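Cytochrome cL (Hyphomicrobium denitrificans, PDB 2D0W) carries electrons through its haem and probably serves as the electron acceptor for methanol dehydrogenase in periplasmic methanol oxidation. Local coordinates at residues Gly90-Glu93 and Thr94-Gly98; Gly104-Gly107 and Gln108-Glu111. All coordinates share one frame; numbering follows the deposited sequence.

Contact 1: residues Gly90-Glu93 and Thr94-Gly98; sequences GLFE and TIFGG. With HEM (protoporphyrin IX containing Fe), chain H.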
ATOM      1  N   GLY A  90       6.731  -1.883  -6.702  1.00 15.64           N
ATOM      2  CA  GLY A  90       7.031  -3.246  -6.233  1.00 14.74           C
ATOM      3  C   GLY A  90       5.990  -3.803  -5.294  1.00 14.20           C
ATOM      4  O   GLY A  90       5.578  -4.953  -5.435  1.00 14.46           O
ATOM      5  N   LEU A  91       5.577  -2.993  -4.326  1.00 11.97           N
ATOM      6  CA  LEU A  91       4.534  -3.354  -3.378  1.00 13.09           C
ATOM      7  C   LEU A  91       3.225  -3.679  -4.111  1.00 12.84           C
ATOM      8  O   LEU A  91       2.580  -4.732  -3.880  1.00 12.80           O
ATOM      9  CB  LEU A  91       4.353  -2.217  -2.330  1.00 12.86           C
ATOM     10  CG  LEU A  91       3.378  -2.505  -1.194  1.00 14.42           C
ATOM     11  CD1 LEU A  91       3.721  -3.836  -0.644  1.00 13.56           C
ATOM     12  CD2 LEU A  91       3.410  -1.464  -0.064  1.00 12.84           C
ATOM     13  N   PHE A  92       2.861  -2.834  -5.062  1.00 13.50           N
ATOM     14  CA  PHE A  92       1.685  -3.103  -5.862  1.00 13.19           C
ATOM     15  C   PHE A  92       1.817  -4.492  -6.536  1.00 13.14           C
ATOM     16  O   PHE A  92       0.867  -5.307  -6.512  1.00 14.06           O
ATOM     17  CB  PHE A  92       1.516  -1.974  -6.897  1.00 14.13           C
ATOM     18  CG  PHE A  92       0.439  -2.231  -7.949  1.00 18.03           C
ATOM     19  CD1 PHE A  92      -0.873  -1.836  -7.728  1.00 17.72           C
ATOM     20  CD2 PHE A  92       0.747  -2.873  -9.150  1.00 18.13           C
ATOM     21  CE1 PHE A  92      -1.860  -2.059  -8.696  1.00 19.32           C
ATOM     22  CE2 PHE A  92      -0.225  -3.113 -10.112  1.00 19.42           C
ATOM     23  CZ  PHE A  92      -1.537  -2.695  -9.891  1.00 19.89           C
ATOM     24  N   GLU A  93       2.989  -4.748  -7.138  1.00 13.20           N
ATOM     25  CA  GLU A  93       3.199  -5.978  -7.911  1.00 13.56           C
ATOM     26  C   GLU A  93       3.103  -7.179  -6.937  1.00 14.04           C
ATOM     27  O   GLU A  93       2.460  -8.182  -7.247  1.00 13.88           O
ATOM     28  CB  GLU A  93       4.580  -5.928  -8.622  1.00 15.90           C
ATOM     29  CG  GLU A  93       4.746  -4.935  -9.743  1.00 17.90           C
ATOM     30  CD  GLU A  93       6.195  -4.869 -10.307  1.00 24.32           C
ATOM     31  OE1 GLU A  93       7.156  -4.886  -9.492  1.00 24.61           O
ATOM     32  OE2 GLU A  93       6.379  -4.799 -11.564  1.00 25.29           O
ATOM     33  N   THR A  94       3.678  -7.060  -5.737  1.00 13.75           N
ATOM     34  CA  THR A  94       3.615  -8.157  -4.747  1.00 14.71           C
ATOM     35  C   THR A  94       2.172  -8.433  -4.352  1.00 15.49           C
ATOM     36  O   THR A  94       1.710  -9.585  -4.390  1.00 13.21           O
ATOM     37  CB  THR A  94       4.488  -7.840  -3.546  1.00 15.23           C
ATOM     38  OG1 THR A  94       5.826  -7.705  -4.019  1.00 16.37           O
ATOM     39  CG2 THR A  94       4.413  -8.940  -2.461  1.00 14.92           C
ATOM     40  N   ILE A  95       1.431  -7.371  -4.032  1.00 12.40           N
ATOM     41  CA  ILE A  95       0.018  -7.515  -3.682  1.00 11.85           C
ATOM     42  C   ILE A  95      -0.790  -8.019  -4.852  1.00 10.95           C
ATOM     43  O   ILE A  95      -1.560  -8.954  -4.673  1.00 10.78           O
ATOM     44  CB  ILE A  95      -0.598  -6.227  -3.079  1.00 11.79           C
ATOM     45  CG1 ILE A  95       0.288  -5.765  -1.929  1.00  9.75           C
ATOM     46  CG2 ILE A  95      -2.051  -6.502  -2.551  1.00 13.30           C
ATOM     47  CD1 ILE A  95       0.128  -4.263  -1.554  1.00  6.61           C
ATOM     48  N   PHE A  96      -0.585  -7.437  -6.041  1.00 11.99           N
ATOM     49  CA  PHE A  96      -1.403  -7.761  -7.202  1.00 12.70           C
ATOM     50  C   PHE A  96      -1.178  -9.219  -7.613  1.00 13.27           C
ATOM     51  O   PHE A  96      -2.133  -9.970  -7.773  1.00 13.29           O
ATOM     52  CB  PHE A  96      -1.108  -6.848  -8.430  1.00 12.68           C
ATOM     53  CG  PHE A  96      -2.177  -6.893  -9.471  1.00 13.61           C
ATOM     54  CD1 PHE A  96      -2.313  -7.992 -10.327  1.00 12.68           C
ATOM     55  CD2 PHE A  96      -3.067  -5.840  -9.616  1.00 12.58           C
ATOM     56  CE1 PHE A  96      -3.338  -8.017 -11.292  1.00 12.37           C
ATOM     57  CE2 PHE A  96      -4.080  -5.871 -10.544  1.00 12.85           C
ATOM     58  CZ  PHE A  96      -4.229  -6.956 -11.378  1.00 12.71           C
ATOM     59  N   GLY A  97       0.093  -9.587  -7.808  1.00 13.75           N
ATOM     60  CA  GLY A  97       0.417 -10.892  -8.379  1.00 14.22           C
ATOM     61  C   GLY A  97       0.763 -11.931  -7.348  1.00 16.64           C
ATOM     62  O   GLY A  97       0.808 -13.097  -7.684  1.00 16.83           O
ATOM     63  N   GLY A  98       0.990 -11.522  -6.095  1.00 16.69           N
ATOM     64  CA  GLY A  98       1.341 -12.448  -5.006  1.00 17.23           C
ATOM     65  C   GLY A  98       2.831 -12.759  -4.872  1.00 17.78           C
ATOM     66  O   GLY A  98       3.652 -12.165  -5.586  1.00 16.60           O
TER
HETATM   67  CHA HEM H 200       4.430 -11.749   1.845  1.00 11.45           C
HETATM   68  CHB HEM H 200       1.248  -8.057   1.655  1.00 11.35           C
HETATM   69  CHC HEM H 200      -2.528 -11.023   2.497  1.00 11.09           C
HETATM   70  CHD HEM H 200       0.754 -14.331   3.860  1.00 12.06           C
HETATM   71  C1A HEM H 200       3.918 -10.467   1.629  1.00 13.45           C
HETATM   72  C2A HEM H 200       4.613  -9.282   1.142  1.00 10.27           C
HETATM   73  C3A HEM H 200       3.736  -8.278   1.124  1.00 12.24           C
HETATM   74  C4A HEM H 200       2.433  -8.762   1.561  1.00 13.60           C
HETATM   75  CMA HEM H 200       4.000  -6.794   0.711  1.00 11.38           C
HETATM   76  CAA HEM H 200       6.117  -9.200   0.797  1.00 10.58           C
HETATM   77  CBA HEM H 200       6.841  -8.881   2.116  1.00 10.55           C
HETATM   78  CGA HEM H 200       8.325  -8.598   1.915  1.00 15.58           C
HETATM   79  O1A HEM H 200       8.756  -8.347   0.763  1.00 14.75           O
HETATM   80  O2A HEM H 200       9.068  -8.635   2.924  1.00 17.30           O
HETATM   81  C1B HEM H 200      -0.058  -8.537   1.813  1.00 14.31           C
HETATM   82  C2B HEM H 200      -1.339  -7.823   1.766  1.00 13.21           C
HETATM   83  C3B HEM H 200      -2.293  -8.609   1.903  1.00 11.92           C
HETATM   84  C4B HEM H 200      -1.802  -9.929   2.155  1.00 12.69           C
HETATM   85  CMB HEM H 200      -1.376  -6.302   1.624  1.00 12.82           C
HETATM   86  CAB HEM H 200      -3.763  -8.309   1.568  1.00 11.21           C
HETATM   87  CBB HEM H 200      -4.100  -7.814   0.417  1.00  9.54           C
HETATM   88  C1C HEM H 200      -1.969 -12.190   2.971  1.00 14.09           C
HETATM   89  C2C HEM H 200      -2.678 -13.445   3.294  1.00 12.99           C
HETATM   90  C3C HEM H 200      -1.780 -14.316   3.718  1.00 15.39           C
HETATM   91  C4C HEM H 200      -0.443 -13.721   3.561  1.00 13.11           C
HETATM   92  CMC HEM H 200      -4.166 -13.431   3.608  1.00 13.84           C
HETATM   93  CAC HEM H 200      -1.961 -15.657   4.499  1.00 14.46           C
HETATM   94  CBC HEM H 200      -2.875 -16.474   4.051  1.00 12.62           C
HETATM   95  C1D HEM H 200       2.016 -14.035   3.385  1.00 11.53           C
HETATM   96  C2D HEM H 200       3.172 -14.910   3.411  1.00 14.72           C
HETATM   97  C3D HEM H 200       4.311 -14.117   2.777  1.00 11.95           C
HETATM   98  C4D HEM H 200       3.757 -12.819   2.445  1.00 11.93           C
HETATM   99  CMD HEM H 200       3.222 -16.366   3.966  1.00 13.15           C
HETATM  100  CAD HEM H 200       5.795 -14.558   2.508  1.00 13.10           C
HETATM  101  CBD HEM H 200       5.783 -14.858   1.006  1.00 15.88           C
HETATM  102  CGD HEM H 200       7.157 -14.933   0.389  1.00 17.09           C
HETATM  103  O1D HEM H 200       7.272 -15.088  -0.841  1.00 16.27           O
HETATM  104  O2D HEM H 200       8.135 -14.808   1.139  1.00 17.21           O
HETATM  105  NA  HEM H 200       2.612 -10.090   1.881  1.00 13.94           N
HETATM  106  NB  HEM H 200      -0.443  -9.822   2.130  1.00 11.54           N
HETATM  107  NC  HEM H 200      -0.606 -12.413   3.094  1.00 15.50           N
HETATM  108  ND  HEM H 200       2.418 -12.821   2.835  1.00 12.13           N
HETATM  109 FE   HEM H 200       0.971 -11.290   2.392  1.00 14.17          FE
HETATM  110  O   HOH W   1       3.776 -10.425  -7.782  1.00 11.53           O
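Leu91 and Ile95 meet one turn apart on helix 88-97, with Leu91 CG 3.7 Å from Ile95 CD1, and the same face of the helix meets the haem. Leu91 sends CD1 to the haem methyl CMA, 3.3 Å away. Thr94 lays its methyl CG2 against the pyrrole carbon C2A at 3.6 Å, and Ile95 turns its CG2 branch to CBB, on a vinyl-derived side chain of the haem. In Thr94 the chi1 of -61° places CG2 anti to the backbone N and on the haem, while OG1 is turned back along the helix and is hydrogen-bonded to Thr8 and to OD1 of Asn85, whose ND2 bonds to the haem.

A second row of side chains runs through Phe92 and Phe96. They lie alongside each other and point the same way, ring centroids 5.4 Å apart and planes at 38°, so the pair is oblique. CZ of Phe92 comes within 3.5 Å of Phe96 CD2, and Phe96 CB sits over one face of the Phe92 ring near its rim. Beyond them Phe92 packs on Phe5, Phe33 and helix 112-124, and Phe96 on helix 16-19.

Four successive i to i+4 backbone bonds position both rows. Ile95 N donates to Leu91 O at 2.9 Å with an N-H...O angle of 175°, and Gly97 N donates to Glu93 O. That carbonyl also accepts from a water that donates in turn to Gly98 O, tying the last turn to the residue where the chain leaves helical geometry with positive phi. Glu93 OE2 accepts a hydrogen bond from the backbone N of Arg6. The chemistry thus divides by side: this helix gives the porphyrin an apolar wall, while the haem's hydrogen bonds come from residues such as Tyr82 and Asn85.

Contact 2: residues Gly104-Gly107 and Gln108-Glu111; sequences GPHG and QDLE. With ZN (zinc ion), chain D; HEM (protoporphyrin IX containing Fe), chain H.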
ATOM      1  N   GLY A 104      -0.937 -15.377  -1.821  1.00 14.93           N
ATOM      2  CA  GLY A 104      -1.515 -15.494  -3.161  1.00 14.88           C
ATOM      3  C   GLY A 104      -1.715 -14.148  -3.836  1.00 15.92           C
ATOM      4  O   GLY A 104      -1.457 -13.116  -3.231  1.00 13.98           O
ATOM      5  N   PRO A 105      -2.210 -14.148  -5.087  1.00 15.43           N
ATOM      6  CA  PRO A 105      -2.516 -12.865  -5.734  1.00 15.53           C
ATOM      7  C   PRO A 105      -3.831 -12.244  -5.243  1.00 15.60           C
ATOM      8  O   PRO A 105      -4.746 -12.967  -4.850  1.00 14.57           O
ATOM      9  CB  PRO A 105      -2.548 -13.213  -7.206  1.00 16.58           C
ATOM     10  CG  PRO A 105      -2.996 -14.684  -7.247  1.00 15.76           C
ATOM     11  CD  PRO A 105      -2.500 -15.306  -5.964  1.00 16.95           C
ATOM     12  N   HIS A 106      -3.876 -10.915  -5.193  1.00 13.98           N
ATOM     13  CA  HIS A 106      -5.058 -10.192  -4.701  1.00 14.19           C
ATOM     14  C   HIS A 106      -5.469  -9.169  -5.768  1.00 14.77           C
ATOM     15  O   HIS A 106      -6.418  -8.428  -5.591  1.00 15.67           O
ATOM     16  CB  HIS A 106      -4.769  -9.520  -3.339  1.00 14.27           C
ATOM     17  CG  HIS A 106      -4.363 -10.486  -2.261  1.00 15.46           C
ATOM     18  ND1 HIS A 106      -5.274 -11.176  -1.486  1.00 17.45           N
ATOM     19  CD2 HIS A 106      -3.138 -10.897  -1.851  1.00 16.77           C
ATOM     20  CE1 HIS A 106      -4.637 -12.006  -0.686  1.00 17.48           C
ATOM     21  NE2 HIS A 106      -3.335 -11.848  -0.881  1.00 19.21           N
ATOM     22  N   GLY A 107      -4.755  -9.170  -6.905  1.00 15.61           N
ATOM     23  CA  GLY A 107      -5.082  -8.300  -8.023  1.00 17.32           C
ATOM     24  C   GLY A 107      -6.535  -8.346  -8.426  1.00 19.29           C
ATOM     25  O   GLY A 107      -7.163  -7.327  -8.566  1.00 20.20           O
ATOM     26  N   GLN A 108      -7.055  -9.548  -8.582  1.00 19.72           N
ATOM     27  CA  GLN A 108      -8.448  -9.817  -8.933  1.00 21.96           C
ATOM     28  C   GLN A 108      -9.456  -9.315  -7.880  1.00 20.89           C
ATOM     29  O   GLN A 108     -10.596  -9.142  -8.209  1.00 21.87           O
ATOM     30  CB  GLN A 108      -8.633 -11.335  -9.173  1.00 25.02           C
ATOM     31  CG  GLN A 108      -8.433 -11.743 -10.638  1.00 29.45           C
ATOM     32  CD  GLN A 108      -8.779 -13.220 -10.976  1.00 33.46           C
ATOM     33  OE1 GLN A 108      -9.606 -13.504 -11.861  1.00 34.81           O
ATOM     34  NE2 GLN A 108      -8.112 -14.142 -10.320  1.00 34.48           N
ATOM     35  N   ASP A 109      -9.015  -9.074  -6.643  1.00 20.24           N
ATOM     36  CA  ASP A 109      -9.909  -8.838  -5.487  1.00 19.16           C
ATOM     37  C   ASP A 109     -10.229  -7.369  -5.233  1.00 19.13           C
ATOM     38  O   ASP A 109     -11.301  -7.037  -4.716  1.00 19.90           O
ATOM     39  CB  ASP A 109      -9.257  -9.366  -4.191  1.00 16.85           C
ATOM     40  CG  ASP A 109      -9.048 -10.879  -4.195  1.00 18.23           C
ATOM     41  OD1 ASP A 109      -8.253 -11.389  -3.375  1.00 19.12           O
ATOM     42  OD2 ASP A 109      -9.681 -11.568  -5.007  1.00 19.48           O
ATOM     43  N   LEU A 110      -9.245  -6.523  -5.511  1.00 19.49           N
ATOM     44  CA  LEU A 110      -9.219  -5.097  -5.126  1.00 19.77           C
ATOM     45  C   LEU A 110      -9.426  -4.211  -6.346  1.00 18.90           C
ATOM     46  O   LEU A 110      -8.685  -4.351  -7.308  1.00 19.94           O
ATOM     47  CB  LEU A 110      -7.805  -4.767  -4.596  1.00 19.83           C
ATOM     48  CG  LEU A 110      -7.409  -5.361  -3.240  1.00 19.28           C
ATOM     49  CD1 LEU A 110      -5.866  -5.654  -3.093  1.00 18.75           C
ATOM     50  CD2 LEU A 110      -7.911  -4.382  -2.234  1.00 20.87           C
ATOM     51  N   GLU A 111     -10.368  -3.266  -6.315  1.00 19.36           N
ATOM     52  CA  GLU A 111     -10.342  -2.199  -7.336  1.00 20.33           C
ATOM     53  C   GLU A 111      -9.049  -1.408  -7.227  1.00 19.53           C
ATOM     54  O   GLU A 111      -8.522  -1.181  -6.119  1.00 15.93           O
ATOM     55  CB  GLU A 111     -11.551  -1.273  -7.219  1.00 22.01           C
ATOM     56  CG  GLU A 111     -12.873  -2.007  -7.544  1.00 25.14           C
ATOM     57  CD  GLU A 111     -14.104  -1.255  -7.062  1.00 27.81           C
ATOM     58  OE1 GLU A 111     -13.970  -0.038  -6.766  1.00 28.89           O
ATOM     59  OE2 GLU A 111     -15.209  -1.872  -6.972  1.00 28.41           O
TER
HETATM   60 ZN    ZN D1206      -7.367 -10.423  -1.593  1.00 20.63          ZN
HETATM   61  CHA HEM H 200       4.430 -11.749   1.845  1.00 11.45           C
HETATM   62  CHB HEM H 200       1.248  -8.057   1.655  1.00 11.35           C
HETATM   63  CHC HEM H 200      -2.528 -11.023   2.497  1.00 11.09           C
HETATM   64  CHD HEM H 200       0.754 -14.331   3.860  1.00 12.06           C
HETATM   65  C1A HEM H 200       3.918 -10.467   1.629  1.00 13.45           C
HETATM   66  C2A HEM H 200       4.613  -9.282   1.142  1.00 10.27           C
HETATM   67  C3A HEM H 200       3.736  -8.278   1.124  1.00 12.24           C
HETATM   68  C4A HEM H 200       2.433  -8.762   1.561  1.00 13.60           C
HETATM   69  CMA HEM H 200       4.000  -6.794   0.711  1.00 11.38           C
HETATM   70  CAA HEM H 200       6.117  -9.200   0.797  1.00 10.58           C
HETATM   71  CBA HEM H 200       6.841  -8.881   2.116  1.00 10.55           C
HETATM   72  CGA HEM H 200       8.325  -8.598   1.915  1.00 15.58           C
HETATM   73  O1A HEM H 200       8.756  -8.347   0.763  1.00 14.75           O
HETATM   74  O2A HEM H 200       9.068  -8.635   2.924  1.00 17.30           O
HETATM   75  C1B HEM H 200      -0.058  -8.537   1.813  1.00 14.31           C
HETATM   76  C2B HEM H 200      -1.339  -7.823   1.766  1.00 13.21           C
HETATM   77  C3B HEM H 200      -2.293  -8.609   1.903  1.00 11.92           C
HETATM   78  C4B HEM H 200      -1.802  -9.929   2.155  1.00 12.69           C
HETATM   79  CMB HEM H 200      -1.376  -6.302   1.624  1.00 12.82           C
HETATM   80  CAB HEM H 200      -3.763  -8.309   1.568  1.00 11.21           C
HETATM   81  CBB HEM H 200      -4.100  -7.814   0.417  1.00  9.54           C
HETATM   82  C1C HEM H 200      -1.969 -12.190   2.971  1.00 14.09           C
HETATM   83  C2C HEM H 200      -2.678 -13.445   3.294  1.00 12.99           C
HETATM   84  C3C HEM H 200      -1.780 -14.316   3.718  1.00 15.39           C
HETATM   85  C4C HEM H 200      -0.443 -13.721   3.561  1.00 13.11           C
HETATM   86  CMC HEM H 200      -4.166 -13.431   3.608  1.00 13.84           C
HETATM   87  CAC HEM H 200      -1.961 -15.657   4.499  1.00 14.46           C
HETATM   88  CBC HEM H 200      -2.875 -16.474   4.051  1.00 12.62           C
HETATM   89  C1D HEM H 200       2.016 -14.035   3.385  1.00 11.53           C
HETATM   90  C2D HEM H 200       3.172 -14.910   3.411  1.00 14.72           C
HETATM   91  C3D HEM H 200       4.311 -14.117   2.777  1.00 11.95           C
HETATM   92  C4D HEM H 200       3.757 -12.819   2.445  1.00 11.93           C
HETATM   93  CMD HEM H 200       3.222 -16.366   3.966  1.00 13.15           C
HETATM   94  CAD HEM H 200       5.795 -14.558   2.508  1.00 13.10           C
HETATM   95  CBD HEM H 200       5.783 -14.858   1.006  1.00 15.88           C
HETATM   96  CGD HEM H 200       7.157 -14.933   0.389  1.00 17.09           C
HETATM   97  O1D HEM H 200       7.272 -15.088  -0.841  1.00 16.27           O
HETATM   98  O2D HEM H 200       8.135 -14.808   1.139  1.00 17.21           O
HETATM   99  NA  HEM H 200       2.612 -10.090   1.881  1.00 13.94           N
HETATM  100  NB  HEM H 200      -0.443  -9.822   2.130  1.00 11.54           N
HETATM  101  NC  HEM H 200      -0.606 -12.413   3.094  1.00 15.50           N
HETATM  102  ND  HEM H 200       2.418 -12.821   2.835  1.00 12.13           N
HETATM  103 FE   HEM H 200       0.971 -11.290   2.392  1.00 14.17          FE
HETATM  104  O   HOH W   2      -6.202  -4.684  -8.323  1.00 29.84           O
HETATM  105  O   HOH W   3      -7.794  -8.340  -1.228  1.00  5.66           O
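His106 and Asp109 chelate a zinc ion across a type I beta turn, His106-Asp109, in the loop between helices 88-97 and 112-124 of the cytochrome c fold. Gly107 and Gln108 are its two central residues, both with helix-like backbone angles, and they bring the CA atoms of His106 and Asp109 to 5.1 Å. Gln108, at the third position, has a side chain whose end leads away from 104-107. Asp109 N closes the turn by donating to His106 O at 2.9 Å; the donor stands 58° out of the carbonyl plane, away from the lone-pair directions. Leu110 N adds a weak bond to the same oxygen.

In both chelating residues CG lies anti to the carbonyl carbon, and with the turn this sets His106 ND1 and Asp109 OD1 on one metal, each 2.2 Å from zinc. A water is a third ligand. Ring and carboxylate planes are 68° apart, so the groups meet obliquely at the metal.

The imidazole also borders the haem: its NE2 approaches the meso carbon CHC at 3.6 Å, and CBB, on a vinyl-derived side chain of the haem, lies over one ring face toward the rim. His106 therefore spans the porphyrin edge and the zinc, close to the axial ligand Met103.

Leu110 brings CD1 toward His106 CB while also touching Ile95 and helix 112-124. One water donates to Gly107 O at 2.8 Å and to Leu110 O at 2.7 Å, bridging the two carbonyls.

How the contacts relate
Contact 1 is a buried turn of helix 88-97, whereas contact 2 is a partly buried loop whose Gln108 and Asp109 are exposed. Both reach the same haem, the helix through aliphatic branches and the loop through an imidazole. They join directly: Phe96 O lies 2.9 Å from Gly107 N and Ile95 O lies 3.1 Å from His106 N, both probable hydrogen bonds, so the loop lies against the last turn of the helix. Pro105 CB packs against Phe96 O and Gly97 O. Order in contact 1 comes from repeated helical bonds and hydrocarbon packing; in contact 2 a bound metal and a single shared carbonyl acceptor take that part.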